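Local coordinates for protein SusD homolog (Bacteroides thetaiotaomicron VPI-5482, PDB 3IHV) that probably binds sugars at the bacterial outer membrane and, as in other SusD-family proteins, may help in glycan uptake, at residues A[166-180]-A[193-206]. Residues are numbered along the deposited sequence; the frame is centred on the assembly and turned at random. Where two conformers were deposited one is given.
Sequences IEDDLLYACDILPYA and FSKGAALGLLTKVY. With EDO (1,2-ethanediol), chain H.
Helices 159-176 and 195-210 form an antiparallel helical hairpin of the TPR-like, alpha-helical scaffold of the SusD family; the axes of their segments 166-176 and 195-206 approach to 8.3 Å, with 148° between their directions. Lys195, in the first turn of the second helix, ties down the end of the first. With CG anti to the backbone N (chi1 -160°) and bends at chi3 and chi4, its chain curls back so that NZ donates to Cys174 O (2.8 Å) and Leu177 O (2.7 Å), the latter almost straight on to the carbonyl, thus satisfying two carbonyls where the helix runs out. Its CD lies over one face of the Tyr179 ring, a CH-pi contact 3.9 Å from the centroid, while Lys195 N donates to Pro178 O from above the carbonyl plane. A methionine in place of Lys195 would probably leave both carbonyls without their shared donor and the 177-180 segment less firmly held. Farther along, Ala173 and Ala198 meet CB to CB, and Cys174 SG rests against Leu199 CD2 (3.6 Å). Leu202 enters as a knob among Glu167, Leu170, Leu171 and Cys174, its CD2 3.5 Å from Leu171 CD2. At the far end Tyr206 OH donates to the anti lone pair of Glu167 OE2 (2.6 Å), the carboxylate standing nearly perpendicular to the ring; an ethanediol hydroxyl also donates to this oxygen. Helix 107-135 packs against Ile166 and Leu177, helix 219-232 against Tyr206, and strand 259-263 against Phe193 and Leu201.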
loop_
_atom_site.group_PDB
_atom_site.type_symbol
_atom_site.label_atom_id
_atom_site.label_comp_id
_atom_site.label_asym_id
_atom_site.label_seq_id
_atom_site.Cartn_x
_atom_site.Cartn_y
_atom_site.Cartn_z
ATOM N N ILE A 166 0.969 -18.548 -2.875
ATOM C CA ILE A 166 0.077 -17.375 -2.875
ATOM C C ILE A 166 -1.025 -17.546 -3.957
ATOM O O ILE A 166 -2.191 -17.314 -3.716
ATOM C CB ILE A 166 0.872 -16.100 -3.189
ATOM C CG1 ILE A 166 1.867 -15.833 -2.061
ATOM C CG2 ILE A 166 -0.073 -14.888 -3.446
ATOM C CD1 ILE A 166 2.967 -14.870 -2.452
ATOM N N GLU A 167 -0.610 -18.012 -5.122
ATOM C CA GLU A 167 -1.485 -18.184 -6.269
ATOM C C GLU A 167 -2.580 -19.166 -5.963
ATOM O O GLU A 167 -3.757 -18.893 -6.259
ATOM C CB GLU A 167 -0.683 -18.674 -7.448
ATOM C CG GLU A 167 -1.536 -18.976 -8.660
ATOM C CD GLU A 167 -0.737 -19.601 -9.834
ATOM O OE1 GLU A 167 0.216 -20.382 -9.625
ATOM O OE2 GLU A 167 -1.112 -19.337 -10.981
ATOM N N ASP A 168 -2.230 -20.287 -5.346
ATOM C CA ASP A 168 -3.250 -21.278 -4.986
ATOM C C ASP A 168 -4.251 -20.669 -4.008
ATOM O O ASP A 168 -5.480 -20.894 -4.111
ATOM C CB ASP A 168 -2.609 -22.524 -4.380
ATOM C CG ASP A 168 -1.906 -23.370 -5.416
ATOM O OD1 ASP A 168 -2.201 -23.189 -6.612
ATOM O OD2 ASP A 168 -1.055 -24.196 -5.031
ATOM N N ASP A 169 -3.728 -19.944 -3.036
ATOM C CA ASP A 169 -4.605 -19.273 -2.054
ATOM C C ASP A 169 -5.579 -18.276 -2.726
ATOM O O ASP A 169 -6.812 -18.283 -2.473
ATOM C CB ASP A 169 -3.803 -18.549 -0.972
ATOM C CG ASP A 169 -3.393 -19.441 0.196
ATOM O OD1 ASP A 169 -3.920 -20.576 0.339
ATOM O OD2 ASP A 169 -2.519 -19.006 0.997
ATOM N N LEU A 170 -5.041 -17.400 -3.582
ATOM C CA LEU A 170 -5.884 -16.393 -4.217
ATOM C C LEU A 170 -6.838 -17.016 -5.237
ATOM O O LEU A 170 -7.986 -16.554 -5.379
ATOM C CB LEU A 170 -5.041 -15.270 -4.841
ATOM C CG LEU A 170 -4.283 -14.478 -3.789
ATOM C CD1 LEU A 170 -3.284 -13.497 -4.443
ATOM C CD2 LEU A 170 -5.244 -13.726 -2.895
ATOM N N LEU A 171 -6.385 -18.040 -5.966
ATOM C CA LEU A 171 -7.267 -18.716 -6.924
ATOM C C LEU A 171 -8.483 -19.318 -6.219
ATOM O O LEU A 171 -9.610 -19.217 -6.744
ATOM C CB LEU A 171 -6.546 -19.778 -7.779
ATOM C CG LEU A 171 -5.635 -19.266 -8.880
ATOM C CD1 LEU A 171 -4.845 -20.467 -9.517
ATOM C CD2 LEU A 171 -6.455 -18.522 -9.948
ATOM N N TYR A 172 -8.283 -19.940 -5.054
ATOM C CA TYR A 172 -9.420 -20.434 -4.289
ATOM C C TYR A 172 -10.372 -19.275 -3.902
ATOM O O TYR A 172 -11.573 -19.398 -4.059
ATOM C CB TYR A 172 -8.955 -21.147 -3.016
ATOM C CG TYR A 172 -10.072 -21.730 -2.187
ATOM C CD1 TYR A 172 -10.763 -20.955 -1.266
ATOM C CD2 TYR A 172 -10.409 -23.079 -2.292
ATOM C CE1 TYR A 172 -11.778 -21.501 -0.469
ATOM C CE2 TYR A 172 -11.434 -23.632 -1.505
ATOM C CZ TYR A 172 -12.094 -22.839 -0.594
ATOM O OH TYR A 172 -13.085 -23.373 0.160
ATOM N N ALA A 173 -9.830 -18.145 -3.442
ATOM C CA ALA A 173 -10.670 -16.989 -3.040
ATOM C C ALA A 173 -11.421 -16.422 -4.257
ATOM O O ALA A 173 -12.592 -16.074 -4.141
ATOM C CB ALA A 173 -9.826 -15.920 -2.308
ATOM N N CYS A 174 -10.774 -16.389 -5.421
ATOM C CA CYS A 174 -11.444 -15.971 -6.648
ATOM C C CYS A 174 -12.617 -16.896 -6.975
ATOM O O CYS A 174 -13.660 -16.436 -7.437
ATOM C CB CYS A 174 -10.498 -15.972 -7.854
ATOM S SG CYS A 174 -9.213 -14.668 -7.777
ATOM N N ASP A 175 -12.432 -18.193 -6.769
ATOM C CA ASP A 175 -13.466 -19.178 -7.110
ATOM C C ASP A 175 -14.638 -19.111 -6.141
ATOM O O ASP A 175 -15.805 -19.205 -6.544
ATOM C CB ASP A 175 -12.909 -20.614 -7.048
ATOM C CG ASP A 175 -11.922 -20.947 -8.162
ATOM O OD1 ASP A 175 -11.861 -20.209 -9.150
ATOM O OD2 ASP A 175 -11.214 -21.969 -8.031
ATOM N N ILE A 176 -14.340 -18.990 -4.855
ATOM C CA ILE A 176 -15.383 -19.111 -3.827
ATOM C C ILE A 176 -16.125 -17.817 -3.440
ATOM O O ILE A 176 -17.325 -17.851 -3.264
ATOM C CB ILE A 176 -14.805 -19.822 -2.571
ATOM C CG1 ILE A 176 -14.840 -21.344 -2.763
ATOM C CG2 ILE A 176 -15.635 -19.531 -1.291
ATOM C CD1 ILE A 176 -14.099 -21.921 -3.913
ATOM N N LEU A 177 -15.413 -16.697 -3.384
ATOM C CA LEU A 177 -16.013 -15.451 -2.893
ATOM C C LEU A 177 -17.005 -14.842 -3.868
ATOM O O LEU A 177 -16.791 -14.879 -5.051
ATOM C CB LEU A 177 -14.925 -14.426 -2.553
ATOM C CG LEU A 177 -14.030 -14.798 -1.364
ATOM C CD1 LEU A 177 -12.834 -13.870 -1.347
ATOM C CD2 LEU A 177 -14.786 -14.735 -0.012
ATOM N N PRO A 178 -18.107 -14.293 -3.358
ATOM C CA PRO A 178 -18.973 -13.545 -4.267
ATOM C C PRO A 178 -18.346 -12.168 -4.477
ATOM O O PRO A 178 -17.481 -11.763 -3.715
ATOM C CB PRO A 178 -20.243 -13.349 -3.439
ATOM C CG PRO A 178 -19.734 -13.278 -2.017
ATOM C CD PRO A 178 -18.616 -14.300 -1.983
ATOM N N TYR A 179 -18.776 -11.458 -5.506
ATOM C CA TYR A 179 -18.424 -10.049 -5.633
ATOM C C TYR A 179 -19.125 -9.337 -4.479
ATOM O O TYR A 179 -20.216 -9.763 -4.019
ATOM C CB TYR A 179 -18.881 -9.450 -6.964
ATOM C CG TYR A 179 -18.029 -9.858 -8.120
ATOM C CD1 TYR A 179 -16.826 -9.218 -8.366
ATOM C CD2 TYR A 179 -18.420 -10.869 -8.988
ATOM C CE1 TYR A 179 -16.028 -9.590 -9.429
ATOM C CE2 TYR A 179 -17.611 -11.237 -10.068
ATOM C CZ TYR A 179 -16.416 -10.586 -10.267
ATOM O OH TYR A 179 -15.597 -10.929 -11.331
ATOM N N ALA A 180 -18.484 -8.275 -3.992
ATOM C CA ALA A 180 -18.995 -7.514 -2.847
ATOM C C ALA A 180 -20.468 -7.113 -2.978
ATOM O O ALA A 180 -21.212 -7.250 -2.017
ATOM C CB ALA A 180 -18.124 -6.265 -2.578
ATOM N N PHE A 193 -12.497 -9.290 2.366
ATOM C CA PHE A 193 -12.277 -9.817 1.037
ATOM C C PHE A 193 -13.569 -10.305 0.356
ATOM O O PHE A 193 -14.368 -11.061 0.932
ATOM C CB PHE A 193 -11.299 -11.008 1.057
ATOM C CG PHE A 193 -9.859 -10.609 0.865
ATOM C CD1 PHE A 193 -9.381 -10.342 -0.408
ATOM C CD2 PHE A 193 -8.994 -10.508 1.934
ATOM C CE1 PHE A 193 -8.067 -9.960 -0.621
ATOM C CE2 PHE A 193 -7.660 -10.123 1.722
ATOM C CZ PHE A 193 -7.205 -9.864 0.445
ATOM N N SER A 194 -13.690 -9.911 -0.899
ATOM C CA SER A 194 -14.713 -10.357 -1.824
ATOM C C SER A 194 -13.982 -10.661 -3.129
ATOM O O SER A 194 -12.794 -10.383 -3.246
ATOM C CB SER A 194 -15.795 -9.332 -2.027
ATOM O OG SER A 194 -16.609 -9.247 -0.852
ATOM N N LYS A 195 -14.704 -11.172 -4.116
ATOM C CA LYS A 195 -14.074 -11.648 -5.348
ATOM C C LYS A 195 -13.248 -10.608 -6.077
ATOM O O LYS A 195 -12.173 -10.924 -6.616
ATOM C CB LYS A 195 -15.104 -12.249 -6.322
ATOM C CG LYS A 195 -14.420 -13.165 -7.324
ATOM C CD LYS A 195 -15.275 -13.559 -8.515
ATOM C CE LYS A 195 -16.529 -14.290 -8.175
ATOM N NZ LYS A 195 -16.316 -15.664 -7.582
ATOM N N GLY A 196 -13.733 -9.374 -6.101
ATOM C CA GLY A 196 -13.004 -8.294 -6.789
ATOM C C GLY A 196 -11.628 -8.076 -6.227
ATOM O O GLY A 196 -10.670 -7.935 -6.974
ATOM N N ALA A 197 -11.518 -8.083 -4.900
ATOM C CA ALA A 197 -10.240 -7.938 -4.239
ATOM C C ALA A 197 -9.337 -9.115 -4.489
ATOM O O ALA A 197 -8.130 -8.937 -4.639
ATOM C CB ALA A 197 -10.416 -7.749 -2.730
ATOM N N ALA A 198 -9.888 -10.323 -4.472
ATOM C CA ALA A 198 -9.091 -11.505 -4.768
ATOM C C ALA A 198 -8.538 -11.444 -6.180
ATOM O O ALA A 198 -7.339 -11.711 -6.386
ATOM C CB ALA A 198 -9.927 -12.836 -4.549
ATOM N N LEU A 199 -9.368 -11.082 -7.150
ATOM C CA LEU A 199 -8.897 -11.007 -8.541
ATOM C C LEU A 199 -7.906 -9.853 -8.699
ATOM O O LEU A 199 -6.910 -9.979 -9.393
ATOM C CB LEU A 199 -10.056 -10.779 -9.501
ATOM C CG LEU A 199 -11.058 -11.909 -9.734
ATOM C CD1 LEU A 199 -12.415 -11.353 -10.272
ATOM C CD2 LEU A 199 -10.436 -12.930 -10.674
ATOM N N GLY A 200 -8.213 -8.723 -8.068
ATOM C CA GLY A 200 -7.290 -7.572 -8.148
ATOM C C GLY A 200 -5.917 -7.868 -7.571
ATOM O O GLY A 200 -4.859 -7.564 -8.186
ATOM N N LEU A 201 -5.909 -8.478 -6.381
ATOM C CA LEU A 201 -4.646 -8.796 -5.748
ATOM C C LEU A 201 -3.878 -9.844 -6.556
ATOM O O LEU A 201 -2.671 -9.720 -6.713
ATOM C CB LEU A 201 -4.853 -9.244 -4.296
ATOM C CG LEU A 201 -3.556 -9.578 -3.540
ATOM C CD1 LEU A 201 -2.642 -8.383 -3.485
ATOM C CD2 LEU A 201 -3.897 -10.068 -2.140
ATOM N N LEU A 202 -4.571 -10.845 -7.076
ATOM C CA LEU A 202 -3.920 -11.878 -7.892
ATOM C C LEU A 202 -3.285 -11.249 -9.143
ATOM O O LEU A 202 -2.205 -11.653 -9.553
ATOM C CB LEU A 202 -4.889 -12.995 -8.242
ATOM C CG LEU A 202 -4.282 -14.156 -9.017
ATOM C CD1 LEU A 202 -3.033 -14.709 -8.307
ATOM C CD2 LEU A 202 -5.334 -15.261 -9.304
ATOM N N THR A 203 -3.941 -10.253 -9.721
ATOM C CA THR A 203 -3.370 -9.519 -10.856
ATOM C C THR A 203 -2.033 -8.900 -10.450
ATOM O O THR A 203 -1.047 -9.010 -11.173
ATOM C CB THR A 203 -4.338 -8.396 -11.318
ATOM O OG1 THR A 203 -5.585 -8.966 -11.690
ATOM C CG2 THR A 203 -3.770 -7.545 -12.466
ATOM N N LYS A 204 -2.010 -8.233 -9.300
ATOM C CA LYS A 204 -0.767 -7.589 -8.824
ATOM C C LYS A 204 0.338 -8.607 -8.512
ATOM O O LYS A 204 1.494 -8.370 -8.769
ATOM C CB LYS A 204 -1.013 -6.644 -7.665
ATOM C CG LYS A 204 0.248 -5.923 -7.137
ATOM C CD LYS A 204 -0.077 -4.867 -6.096
ATOM C CE LYS A 204 -0.577 -3.601 -6.755
ATOM N NZ LYS A 204 -0.675 -2.466 -5.818
ATOM N N VAL A 205 -0.056 -9.732 -7.939
ATOM C CA VAL A 205 0.879 -10.840 -7.669
ATOM C C VAL A 205 1.475 -11.347 -8.937
ATOM O O VAL A 205 2.691 -11.484 -9.038
ATOM C CB VAL A 205 0.130 -11.969 -6.899
ATOM C CG1 VAL A 205 0.915 -13.316 -6.907
ATOM C CG2 VAL A 205 -0.250 -11.492 -5.486
ATOM N N TYR A 206 0.644 -11.622 -9.950
ATOM C CA TYR A 206 1.192 -12.074 -11.212
ATOM C C TYR A 206 2.093 -11.044 -11.872
ATOM O O TYR A 206 3.138 -11.412 -12.420
ATOM C CB TYR A 206 0.101 -12.446 -12.215
ATOM C CG TYR A 206 -0.653 -13.741 -11.941
ATOM C CD1 TYR A 206 0.034 -14.936 -11.710
ATOM C CD2 TYR A 206 -2.011 -13.810 -12.124
ATOM C CE1 TYR A 206 -0.661 -16.141 -11.488
ATOM C CE2 TYR A 206 -2.712 -15.005 -11.965
ATOM C CZ TYR A 206 -2.030 -16.174 -11.683
ATOM O OH TYR A 206 -2.719 -17.358 -11.504
HETATM C C1 EDO H . -1.619 -19.791 -14.772
HETATM O O1 EDO H . -0.838 -20.769 -15.468
HETATM C C2 EDO H . -0.643 -18.741 -14.307
HETATM O O2 EDO H . 0.103 -19.316 -13.252
HETATM O O HOH W 1 -15.876 -7.746 -5.032
#